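Local coordinates for protein catalase (Corynebacterium glutamicum, PDB 4B7H) that catalyses the breakdown of hydrogen peroxide to water and oxygen at a haem, carries bound NADPH, and is inhibited by nitric oxide, at residues Thr22-Asn26 and Ile50-Glu54; Pro145-Arg150 and Asp292-Thr296; Gly208-Phe214 and Trp225-Phe230. All coordinates share one frame. Numbering follows the deposited sequence.

Contact 1. Residues Thr22-Asn26 and Ile50-Glu54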
loop_
_atom_site.group_PDB
_atom_site.type_symbol
_atom_site.label_atom_id
_atom_site.label_comp_id
_atom_site.label_asym_id
_atom_site.label_seq_id
_atom_site.Cartn_x
_atom_site.Cartn_y
_atom_site.Cartn_z
ATOM N N THR A 22 22.670 -19.044 -7.876
ATOM C CA THR A 22 21.504 -18.373 -7.327
ATOM C C THR A 22 20.246 -19.242 -7.470
ATOM O O THR A 22 20.207 -20.207 -8.261
ATOM C CB THR A 22 21.296 -17.016 -8.013
ATOM O OG1 THR A 22 21.382 -17.192 -9.432
ATOM C CG2 THR A 22 22.357 -16.021 -7.545
ATOM N N THR A 23 19.220 -18.894 -6.697
ATOM C CA THR A 23 17.927 -19.559 -6.768
ATOM C C THR A 23 16.852 -18.510 -6.951
ATOM O O THR A 23 17.029 -17.349 -6.550
ATOM C CB THR A 23 17.580 -20.360 -5.485
ATOM O OG1 THR A 23 17.330 -19.462 -4.394
ATOM C CG2 THR A 23 18.703 -21.319 -5.106
ATOM N N ARG A 24 15.737 -18.911 -7.552
ATOM C CA ARG A 24 14.536 -18.079 -7.520
ATOM C C ARG A 24 14.004 -18.012 -6.095
ATOM O O ARG A 24 14.508 -18.684 -5.192
ATOM C CB ARG A 24 13.466 -18.613 -8.473
ATOM C CG ARG A 24 13.908 -18.600 -9.924
ATOM C CD ARG A 24 12.729 -18.557 -10.895
ATOM N NE ARG A 24 11.585 -19.334 -10.430
ATOM C CZ ARG A 24 11.391 -20.623 -10.684
ATOM N NH1 ARG A 24 12.273 -21.313 -11.396
ATOM N NH2 ARG A 24 10.304 -21.224 -10.220
ATOM N N HIS A 25 12.972 -17.209 -5.885
ATOM C CA HIS A 25 12.463 -17.014 -4.535
ATOM C C HIS A 25 11.660 -18.201 -4.008
ATOM O O HIS A 25 11.364 -18.258 -2.818
ATOM C CB HIS A 25 11.704 -15.690 -4.444
ATOM C CG HIS A 25 12.561 -14.506 -4.756
ATOM N ND1 HIS A 25 12.046 -13.247 -4.987
ATOM C CD2 HIS A 25 13.906 -14.392 -4.869
ATOM C CE1 HIS A 25 13.040 -12.407 -5.221
ATOM N NE2 HIS A 25 14.180 -13.078 -5.154
ATOM N N ASN A 26 11.330 -19.152 -4.884
ATOM C CA ASN A 26 10.761 -20.431 -4.442
ATOM C C ASN A 26 11.854 -21.449 -4.112
ATOM O O ASN A 26 11.564 -22.550 -3.660
ATOM C CB ASN A 26 9.805 -21.023 -5.487
ATOM C CG ASN A 26 10.538 -21.649 -6.661
ATOM O OD1 ASN A 26 11.590 -21.161 -7.084
ATOM N ND2 ASN A 26 9.991 -22.748 -7.187
ATOM N N ILE A 50 10.509 -16.881 -15.991
ATOM C CA ILE A 50 10.004 -16.648 -14.642
ATOM C C ILE A 50 10.998 -15.830 -13.828
ATOM O O ILE A 50 10.622 -14.876 -13.142
ATOM C CB ILE A 50 9.657 -17.980 -13.925
ATOM C CG1 ILE A 50 8.628 -18.768 -14.747
ATOM C CG2 ILE A 50 9.136 -17.716 -12.513
ATOM C CD1 ILE A 50 8.426 -20.196 -14.277
ATOM N N HIS A 51 12.270 -16.190 -13.921
ATOM C CA HIS A 51 13.299 -15.451 -13.204
ATOM C C HIS A 51 13.409 -14.000 -13.671
ATOM O O HIS A 51 13.527 -13.094 -12.849
ATOM C CB HIS A 51 14.651 -16.155 -13.298
ATOM C CG HIS A 51 15.745 -15.426 -12.590
ATOM N ND1 HIS A 51 15.677 -15.112 -11.249
ATOM C CD2 HIS A 51 16.926 -14.935 -13.035
ATOM C CE1 HIS A 51 16.772 -14.458 -10.899
ATOM N NE2 HIS A 51 17.545 -14.339 -11.965
ATOM N N LEU A 52 13.348 -13.761 -14.979
ATOM C CA LEU A 52 13.411 -12.385 -15.478
ATOM C C LEU A 52 12.333 -11.517 -14.838
ATOM O O LEU A 52 12.606 -10.423 -14.336
ATOM C CB LEU A 52 13.257 -12.338 -16.996
ATOM C CG LEU A 52 13.173 -10.936 -17.606
ATOM C CD1 LEU A 52 14.509 -10.222 -17.492
ATOM C CD2 LEU A 52 12.705 -11.023 -19.065
ATOM N N ILE A 53 11.098 -12.004 -14.863
ATOM C CA ILE A 53 9.991 -11.218 -14.348
ATOM C C ILE A 53 10.111 -11.044 -12.827
ATOM O O ILE A 53 9.860 -9.964 -12.301
ATOM C CB ILE A 53 8.625 -11.805 -14.760
ATOM C CG1 ILE A 53 8.519 -11.883 -16.287
ATOM C CG2 ILE A 53 7.487 -10.991 -14.153
ATOM C CD1 ILE A 53 8.781 -10.574 -16.991
ATOM N N GLU A 54 10.529 -12.091 -12.125
ATOM C CA GLU A 54 10.656 -12.013 -10.674
ATOM C C GLU A 54 11.747 -11.003 -10.279
ATOM O O GLU A 54 11.576 -10.200 -9.350
ATOM C CB GLU A 54 10.965 -13.398 -10.108
ATOM C CG GLU A 54 11.044 -13.476 -8.604
ATOM C CD GLU A 54 11.103 -14.912 -8.140
ATOM O OE1 GLU A 54 10.040 -15.562 -8.063
ATOM O OE2 GLU A 54 12.214 -15.408 -7.870
HETATM O O HOH W 1 10.201 -18.200 -7.701
#
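Arg24 lays its side chain along the first turn of the helix starting at Ile50: NE comes to 3.6 Å from Ile50 CG2, Ile50 CB sits over one face of the guanidinium, and Arg24 CD lies 3.9 Å from His51 CB. One turn further on, Glu54 reaches back to accept a hydrogen bond from the backbone N of His25, 2.8 Å from Glu54 OE2. The same carboxylate oxygen lies over one face of the His25 ring, and Glu54 CG makes an off-centre CH-pi contact with it. Water 1 accepts from Arg24 NE (3.3 Å) and Asn26 N (3.2 Å) and lies 2.7 Å from Glu54 OE1, one of several acceptors within its reach. Both pieces belong to the N-terminal arm of the subunit: Arg365 of the second subunit forms a salt bridge with Glu54, and Thr378 OG1 of that subunit is hydrogen-bonded to His25 NE2. One buried carboxylate thus serves both the packing within the arm and the interface with another subunit.

Contact 2. Residues Pro145-Arg150 and Asp292-Thr296. With NDP (NADPH dihydro-nicotinamide-adenine-dinucleotide phosphate), chain H.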
loop_
_atom_site.group_PDB
_atom_site.type_symbol
_atom_site.label_atom_id
_atom_site.label_comp_id
_atom_site.label_asym_id
_atom_site.label_seq_id
_atom_site.Cartn_x
_atom_site.Cartn_y
_atom_site.Cartn_z
ATOM N N PRO A 145 18.899 21.483 22.558
ATOM C CA PRO A 145 18.097 21.334 23.776
ATOM C C PRO A 145 16.691 21.920 23.623
ATOM O O PRO A 145 15.873 21.790 24.535
ATOM C CB PRO A 145 18.891 22.151 24.804
ATOM C CG PRO A 145 19.477 23.255 23.967
ATOM C CD PRO A 145 19.923 22.532 22.715
ATOM N N THR A 146 16.410 22.543 22.481
ATOM C CA THR A 146 15.141 23.233 22.272
ATOM C C THR A 146 14.619 22.955 20.853
ATOM O O THR A 146 15.147 22.087 20.163
ATOM C CB THR A 146 15.297 24.753 22.590
ATOM O OG1 THR A 146 14.025 25.405 22.559
ATOM C CG2 THR A 146 16.265 25.430 21.620
ATOM N N PHE A 147 13.572 23.655 20.423
ATOM C CA PHE A 147 13.047 23.465 19.069
ATOM C C PHE A 147 12.254 24.697 18.654
ATOM O O PHE A 147 12.077 25.620 19.453
ATOM C CB PHE A 147 12.183 22.208 18.996
ATOM C CG PHE A 147 12.033 21.635 17.600
ATOM C CD1 PHE A 147 13.129 21.111 16.933
ATOM C CD2 PHE A 147 10.788 21.579 16.986
ATOM C CE1 PHE A 147 12.999 20.560 15.651
ATOM C CE2 PHE A 147 10.645 21.032 15.709
ATOM C CZ PHE A 147 11.753 20.514 15.048
ATOM N N PHE A 148 11.763 24.685 17.415
ATOM C CA PHE A 148 11.210 25.868 16.765
ATOM C C PHE A 148 9.805 26.260 17.214
ATOM O O PHE A 148 9.371 27.384 16.944
ATOM C CB PHE A 148 11.131 25.650 15.249
ATOM C CG PHE A 148 12.448 25.321 14.589
ATOM C CD1 PHE A 148 13.259 26.333 14.082
ATOM C CD2 PHE A 148 12.844 23.995 14.419
ATOM C CE1 PHE A 148 14.463 26.028 13.441
ATOM C CE2 PHE A 148 14.047 23.685 13.776
ATOM C CZ PHE A 148 14.848 24.703 13.286
ATOM N N LEU A 149 9.076 25.331 17.836
ATOM C CA LEU A 149 7.639 25.526 18.061
ATOM C C LEU A 149 7.213 24.967 19.400
ATOM O O LEU A 149 7.930 24.151 19.986
ATOM C CB LEU A 149 6.819 24.830 16.972
ATOM C CG LEU A 149 7.065 25.204 15.511
ATOM C CD1 LEU A 149 6.419 24.164 14.609
ATOM C CD2 LEU A 149 6.548 26.614 15.204
ATOM N N ARG A 150 6.046 25.402 19.882
ATOM C CA ARG A 150 5.493 24.884 21.135
ATOM C C ARG A 150 4.109 24.262 20.962
ATOM O O ARG A 150 3.422 23.956 21.947
ATOM C CB ARG A 150 5.476 25.969 22.229
ATOM C CG ARG A 150 4.595 27.181 21.929
ATOM C CD ARG A 150 4.699 28.237 23.037
ATOM N NE ARG A 150 6.030 28.849 23.083
ATOM C CZ ARG A 150 6.342 30.063 22.629
ATOM N NH1 ARG A 150 5.417 30.850 22.080
ATOM N NH2 ARG A 150 7.594 30.495 22.735
ATOM N N ASP A 292 7.347 24.277 28.071
ATOM C CA ASP A 292 7.429 24.957 26.779
ATOM C C ASP A 292 8.737 24.543 26.131
ATOM O O ASP A 292 9.814 24.894 26.618
ATOM C CB ASP A 292 7.401 26.475 27.010
ATOM C CG ASP A 292 7.525 27.292 25.725
ATOM O OD1 ASP A 292 7.781 26.729 24.634
ATOM O OD2 ASP A 292 7.370 28.531 25.809
ATOM N N LEU A 293 8.641 23.771 25.049
ATOM C CA LEU A 293 9.817 23.251 24.360
ATOM C C LEU A 293 10.796 24.337 23.910
ATOM O O LEU A 293 12.012 24.091 23.833
ATOM C CB LEU A 293 9.364 22.413 23.166
ATOM C CG LEU A 293 10.427 21.771 22.278
ATOM C CD1 LEU A 293 11.347 20.846 23.089
ATOM C CD2 LEU A 293 9.740 21.026 21.143
ATOM N N THR A 294 10.278 25.539 23.642
ATOM C CA THR A 294 11.125 26.660 23.229
ATOM C C THR A 294 11.906 27.278 24.394
ATOM O O THR A 294 12.682 28.218 24.194
ATOM C CB THR A 294 10.306 27.771 22.511
ATOM O OG1 THR A 294 9.458 28.440 23.458
ATOM C CG2 THR A 294 9.460 27.193 21.377
ATOM N N LYS A 295 11.696 26.758 25.603
ATOM C CA LYS A 295 12.401 27.233 26.796
ATOM C C LYS A 295 13.301 26.144 27.364
ATOM O O LYS A 295 12.820 25.074 27.757
ATOM C CB LYS A 295 11.411 27.654 27.887
ATOM C CG LYS A 295 10.386 28.687 27.452
ATOM C CD LYS A 295 11.038 30.030 27.177
ATOM C CE LYS A 295 9.992 31.087 26.878
ATOM N NZ LYS A 295 9.297 30.816 25.593
ATOM N N THR A 296 14.603 26.404 27.414
ATOM C CA THR A 296 15.512 25.514 28.128
ATOM C C THR A 296 15.464 25.802 29.627
ATOM O O THR A 296 15.087 26.907 30.048
ATOM C CB THR A 296 16.957 25.657 27.622
ATOM O OG1 THR A 296 17.329 27.042 27.591
ATOM C CG2 THR A 296 17.089 25.077 26.228
HETATM P PA NDP H . 25.035 27.935 30.769
HETATM O O1A NDP H . 26.215 28.831 30.688
HETATM O O2A NDP H . 25.022 27.105 32.007
HETATM O O5B NDP H . 25.040 26.988 29.477
HETATM C C5B NDP H . 25.228 27.536 28.194
HETATM C C4B NDP H . 25.115 26.383 27.210
HETATM O O4B NDP H . 25.261 26.884 25.889
HETATM C C3B NDP H . 26.211 25.343 27.447
HETATM O O3B NDP H . 25.663 24.040 27.362
HETATM C C2B NDP H . 27.175 25.629 26.311
HETATM O O2B NDP H . 28.000 24.546 25.925
HETATM C C1B NDP H . 26.201 26.072 25.229
HETATM N N9A NDP H . 26.863 26.698 24.067
HETATM C C8A NDP H . 28.154 27.157 23.986
HETATM N N7A NDP H . 28.371 27.631 22.739
HETATM C C5A NDP H . 27.234 27.477 22.015
HETATM C C6A NDP H . 26.910 27.790 20.696
HETATM N N6A NDP H . 27.875 28.027 19.807
HETATM N N1A NDP H . 25.641 27.520 20.237
HETATM C C2A NDP H . 24.706 26.936 21.068
HETATM N N3A NDP H . 25.035 26.625 22.373
HETATM C C4A NDP H . 26.281 26.891 22.838
HETATM O O3 NDP H . 23.702 28.844 30.626
HETATM P PN NDP H . 22.186 28.285 30.652
HETATM O O1N NDP H . 22.169 26.807 30.842
HETATM O O2N NDP H . 21.436 29.174 31.571
HETATM O O5D NDP H . 21.657 28.602 29.165
HETATM C C5D NDP H . 21.994 29.825 28.536
HETATM C C4D NDP H . 21.684 29.729 27.057
HETATM O O4D NDP H . 22.489 28.716 26.488
HETATM C C3D NDP H . 20.238 29.324 26.817
HETATM O O3D NDP H . 19.397 30.459 26.674
HETATM C C2D NDP H . 20.328 28.478 25.558
HETATM O O2D NDP H . 20.135 29.291 24.434
HETATM C C1D NDP H . 21.766 27.972 25.515
HETATM N N1N NDP H . 21.849 26.525 25.811
HETATM C C2N NDP H . 21.174 26.035 26.892
HETATM C C3N NDP H . 21.206 24.693 27.238
HETATM C C7N NDP H . 20.418 24.256 28.430
HETATM O O7N NDP H . 19.916 22.951 28.456
HETATM N N7N NDP H . 20.187 25.107 29.424
HETATM C C4N NDP H . 21.994 23.674 26.443
HETATM C C5N NDP H . 22.695 24.315 25.281
HETATM C C6N NDP H . 22.591 25.683 25.021
HETATM P P2B NDP H . 29.488 24.387 26.532
HETATM O O1X NDP H . 30.242 25.672 26.261
HETATM O O2X NDP H . 29.366 24.123 28.018
HETATM O O3X NDP H . 30.129 23.206 25.825
HETATM O O HOH W 2 14.078 22.694 26.625
#
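Asp292 and Arg150 form the central salt bridge. Arg150 NE donates to Asp292 OD1 at 3.2 Å and more weakly to OD2 of the same carboxylate at 3.1 Å, while Arg150 NH2 bonds Thr294 OG1 at 2.9 Å. Lys295 NZ joins at 3.0 Å from Asp292 OD2. Asp292 OD1 also accepts a hydrogen bond from the backbone N of Thr294, an Asx turn set within the type I beta turn Asp292-Lys295. Within the turn, Leu293 O accepts from Thr146 OG1 (2.7 Å), and water 2 sits 2.9 Å from both Pro145 O and Lys295 O, with more acceptors near it than protons. Leu293 CD2 packs on Phe147 CB at 3.5 Å, both residues belonging to the haem pocket, and Thr296 CG2 rests on Pro145 CB at 3.7 Å. Those last two residues touch NADPH: Pro145 CG lies 3.6 Å from C4N of the nicotinamide, and Thr296 CB 3.7 Å from its amide N7N. Two cations, Arg150 NH2 and Lys295 NZ, stand 3.3 Å apart; Asp292 and Asp452, the latter in a salt bridge with Arg150 NH2, help to offset their repulsion, and the braced turn joins the haem pocket to the nicotinamide site.

Contact 3. Residues Gly208-Phe214 and Trp225-Phe230. With HEM (protoporphyrin IX containing Fe), chain E.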
loop_
_atom_site.group_PDB
_atom_site.type_symbol
_atom_site.label_atom_id
_atom_site.label_comp_id
_atom_site.label_asym_id
_atom_site.label_seq_id
_atom_site.Cartn_x
_atom_site.Cartn_y
_atom_site.Cartn_z
ATOM N N GLY A 208 23.666 15.290 22.145
ATOM C CA GLY A 208 22.269 14.986 21.900
ATOM C C GLY A 208 21.445 15.446 23.086
ATOM O O GLY A 208 21.974 15.633 24.188
ATOM N N PHE A 209 20.146 15.628 22.869
ATOM C CA PHE A 209 19.239 16.074 23.928
ATOM C C PHE A 209 17.878 15.443 23.718
ATOM O O PHE A 209 17.473 15.242 22.573
ATOM C CB PHE A 209 19.036 17.589 23.879
ATOM C CG PHE A 209 20.309 18.386 23.929
ATOM C CD1 PHE A 209 21.005 18.664 22.763
ATOM C CD2 PHE A 209 20.800 18.885 25.133
ATOM C CE1 PHE A 209 22.176 19.412 22.782
ATOM C CE2 PHE A 209 21.970 19.639 25.166
ATOM C CZ PHE A 209 22.664 19.898 23.989
ATOM N N GLY A 210 17.155 15.154 24.796
ATOM C CA GLY A 210 15.762 14.764 24.661
ATOM C C GLY A 210 14.895 15.958 24.294
ATOM O O GLY A 210 13.788 15.803 23.770
ATOM N N SER A 211 15.417 17.149 24.591
ATOM C CA SER A 211 14.772 18.454 24.367
ATOM C C SER A 211 13.555 18.697 25.267
ATOM O O SER A 211 13.559 19.642 26.069
ATOM C CB SER A 211 14.423 18.705 22.891
ATOM O OG SER A 211 15.504 18.399 22.025
ATOM N N HIS A 212 12.522 17.862 25.141
ATOM C CA HIS A 212 11.328 18.002 25.984
ATOM C C HIS A 212 11.606 17.701 27.443
ATOM O O HIS A 212 12.488 16.914 27.780
ATOM C CB HIS A 212 10.229 17.002 25.601
ATOM C CG HIS A 212 9.868 16.984 24.153
ATOM N ND1 HIS A 212 9.085 17.954 23.568
ATOM C CD2 HIS A 212 10.151 16.090 23.174
ATOM C CE1 HIS A 212 8.909 17.666 22.289
ATOM N NE2 HIS A 212 9.545 16.536 22.026
ATOM N N THR A 213 10.786 18.285 28.303
ATOM C CA THR A 213 10.631 17.802 29.660
ATOM C C THR A 213 9.890 16.464 29.644
ATOM O O THR A 213 8.807 16.337 29.053
ATOM C CB THR A 213 9.854 18.834 30.456
ATOM O OG1 THR A 213 10.632 20.038 30.481
ATOM C CG2 THR A 213 9.580 18.356 31.882
ATOM N N PHE A 214 10.497 15.464 30.276
ATOM C CA PHE A 214 9.849 14.190 30.533
ATOM C C PHE A 214 9.638 14.031 32.030
ATOM O O PHE A 214 9.984 14.923 32.823
ATOM C CB PHE A 214 10.710 13.049 29.997
ATOM C CG PHE A 214 10.804 13.036 28.501
ATOM C CD1 PHE A 214 9.807 12.440 27.740
ATOM C CD2 PHE A 214 11.871 13.649 27.857
ATOM C CE1 PHE A 214 9.871 12.448 26.352
ATOM C CE2 PHE A 214 11.952 13.658 26.476
ATOM C CZ PHE A 214 10.950 13.053 25.721
ATOM N N TRP A 225 10.391 16.030 37.301
ATOM C CA TRP A 225 10.529 16.381 35.893
ATOM C C TRP A 225 11.993 16.260 35.479
ATOM O O TRP A 225 12.890 16.601 36.259
ATOM C CB TRP A 225 10.013 17.795 35.639
ATOM C CG TRP A 225 8.563 18.010 36.014
ATOM C CD1 TRP A 225 8.082 18.795 37.034
ATOM C CD2 TRP A 225 7.409 17.439 35.372
ATOM N NE1 TRP A 225 6.707 18.748 37.060
ATOM C CE2 TRP A 225 6.269 17.920 36.054
ATOM C CE3 TRP A 225 7.228 16.562 34.290
ATOM C CZ2 TRP A 225 4.970 17.563 35.681
ATOM C CZ3 TRP A 225 5.940 16.213 33.924
ATOM C CH2 TRP A 225 4.828 16.713 34.613
ATOM N N VAL A 226 12.255 15.764 34.269
ATOM C CA VAL A 226 13.636 15.602 33.824
ATOM C C VAL A 226 13.862 16.063 32.386
ATOM O O VAL A 226 12.932 16.085 31.576
ATOM C CB VAL A 226 14.115 14.124 33.938
ATOM C CG1 VAL A 226 13.997 13.612 35.368
ATOM C CG2 VAL A 226 13.343 13.221 32.967
ATOM N N LYS A 227 15.101 16.450 32.092
ATOM C CA LYS A 227 15.571 16.648 30.723
ATOM C C LYS A 227 16.853 15.851 30.512
ATOM O O LYS A 227 17.752 15.856 31.359
ATOM C CB LYS A 227 15.820 18.126 30.404
ATOM C CG LYS A 227 14.549 18.958 30.256
ATOM C CD LYS A 227 14.871 20.373 29.788
ATOM C CE LYS A 227 13.615 21.242 29.682
ATOM N NZ LYS A 227 12.696 20.854 28.559
ATOM N N TYR A 228 16.932 15.169 29.378
ATOM C CA TYR A 228 18.095 14.368 29.031
ATOM C C TYR A 228 19.134 15.153 28.250
ATOM O O TYR A 228 18.793 15.876 27.306
ATOM C CB TYR A 228 17.674 13.199 28.160
ATOM C CG TYR A 228 16.822 12.156 28.829
ATOM C CD1 TYR A 228 17.390 11.218 29.687
ATOM C CD2 TYR A 228 15.459 12.072 28.566
ATOM C CE1 TYR A 228 16.618 10.239 30.282
ATOM C CE2 TYR A 228 14.676 11.097 29.155
ATOM C CZ TYR A 228 15.262 10.180 30.009
ATOM O OH TYR A 228 14.488 9.199 30.585
ATOM N N HIS A 229 20.390 14.960 28.619
ATOM C CA HIS A 229 21.536 15.523 27.937
ATOM C C HIS A 229 22.553 14.447 27.659
ATOM O O HIS A 229 22.945 13.733 28.541
ATOM C CB HIS A 229 22.184 16.653 28.816
ATOM C CG HIS A 229 21.304 17.851 29.054
ATOM N ND1 HIS A 229 21.576 19.045 28.577
ATOM C CD2 HIS A 229 20.179 17.971 29.795
ATOM C CE1 HIS A 229 20.650 19.868 28.962
ATOM N NE2 HIS A 229 19.802 19.211 29.726
ATOM N N PHE A 230 22.949 14.313 26.404
ATOM C CA PHE A 230 23.941 13.330 25.998
ATOM C C PHE A 230 25.189 14.094 25.569
ATOM O O PHE A 230 25.214 14.715 24.498
ATOM C CB PHE A 230 23.383 12.449 24.872
ATOM C CG PHE A 230 22.033 11.854 25.191
ATOM C CD1 PHE A 230 21.886 10.967 26.250
ATOM C CD2 PHE A 230 20.914 12.192 24.448
ATOM C CE1 PHE A 230 20.643 10.423 26.558
ATOM C CE2 PHE A 230 19.671 11.650 24.749
ATOM C CZ PHE A 230 19.535 10.770 25.806
HETATM C CHA HEM E . 11.198 12.082 12.637
HETATM C CHB HEM E . 6.900 13.985 13.831
HETATM C CHC HEM E . 9.191 17.282 16.536
HETATM C CHD HEM E . 13.069 14.429 16.488
HETATM C C1A HEM E . 9.846 12.316 12.709
HETATM C C2A HEM E . 8.814 11.538 12.051
HETATM C C3A HEM E . 7.631 12.065 12.403
HETATM C C4A HEM E . 7.874 13.187 13.277
HETATM C CMA HEM E . 6.226 11.610 11.993
HETATM C CAA HEM E . 9.070 10.320 11.136
HETATM C CBA HEM E . 9.152 9.061 11.986
HETATM C CGA HEM E . 9.210 7.802 11.162
HETATM O O1A HEM E . 9.944 6.874 11.584
HETATM O O2A HEM E . 8.539 7.700 10.102
HETATM C C1B HEM E . 7.134 15.067 14.649
HETATM C C2B HEM E . 6.135 15.978 15.161
HETATM C C3B HEM E . 6.784 16.908 15.893
HETATM C C4B HEM E . 8.193 16.585 15.876
HETATM C CMB HEM E . 4.627 15.860 14.860
HETATM C CAB HEM E . 6.231 18.104 16.691
HETATM C CBB HEM E . 5.000 18.113 17.202
HETATM C C1C HEM E . 10.394 16.709 16.907
HETATM C C2C HEM E . 11.226 17.050 18.052
HETATM C C3C HEM E . 12.302 16.244 18.020
HETATM C C4C HEM E . 12.161 15.370 16.876
HETATM C CMC HEM E . 10.904 18.164 19.079
HETATM C CAC HEM E . 13.486 16.122 19.010
HETATM C CBC HEM E . 13.374 16.422 20.316
HETATM C C1D HEM E . 12.942 13.600 15.407
HETATM C C2D HEM E . 13.975 12.710 14.987
HETATM C C3D HEM E . 13.413 11.977 13.799
HETATM C C4D HEM E . 12.080 12.481 13.612
HETATM C CMD HEM E . 15.363 12.545 15.602
HETATM C CAD HEM E . 14.139 10.896 13.012
HETATM C CBD HEM E . 14.087 9.598 13.817
HETATM C CGD HEM E . 14.902 8.608 13.039
HETATM O O1D HEM E . 14.335 7.608 12.531
HETATM O O2D HEM E . 16.131 8.832 12.903
HETATM N NA HEM E . 9.242 13.313 13.460
HETATM N NB HEM E . 8.377 15.460 15.096
HETATM N NC HEM E . 10.995 15.671 16.213
HETATM N ND HEM E . 11.837 13.453 14.574
HETATM FE FE HEM E . 10.139 14.508 14.804
HETATM O O HOH W 3 16.979 17.933 26.874
HETATM O O HOH W 4 15.022 15.977 27.496
#
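Past Gly210, whose N still donates to Tyr228 O (3.1 Å), the pairing with strand 223-232 breaks; it resumes at Phe214 two residues out of step, and the backbone loops away around Ser211, whose phi is positive (69°). Lys227 spans the gap: its NZ donates to Ser211 O and to Thr213 OG1, each at 2.9 Å, and Thr213 OG1 is also bonded to Pro290 O. Water 4 links His212 O to Tyr228 N. On one flank Gly208 and Phe230 form an antiparallel hydrogen-bonded pair, with Gly208 N to Phe230 O at 2.9 Å and Phe230 N to Gly208 O at 2.8 Å; on the other, Phe214 and Val226 do the same, Phe214 N to Val226 O and Val226 N to Phe214 O, each 2.8 Å. Strand 223-232 belongs to the antiparallel beta-barrel of the catalase fold, and the loop is where its wall meets the haem: Ser211 OG comes to 3.4 Å from vinyl carbon CBC, and His212 NE2 to 3.6 Å from methyl CMC. His212 is held by Asp342 and Arg348. Phe209 CE2 meets His229 ND1 at 3.5 Å. His229 touches NADPH and bonds Gln276 through NE2.

In the fold
From the N terminus, contact 1 first closes a short loop between residues 22-26 and the start of helix 50-59, in the arm lying among other subunits, and its nearest atoms are about 39 Å from either of the other two contacts. The chain then runs through the first barrel strands to 145-150, which waits until 292-296 to close contact 2, a loop of more than 140 residues. Contact 3 opens and closes within that loop, pairing 208-214 with 225-230. Contacts 2 and 3 touch: Pro145 N lies 3.5 Å from Phe209 CD1, and Leu293 CD2 3.6 Å from His212 CE1. Together they tie the barrel strands to the loops between haem and NADPH.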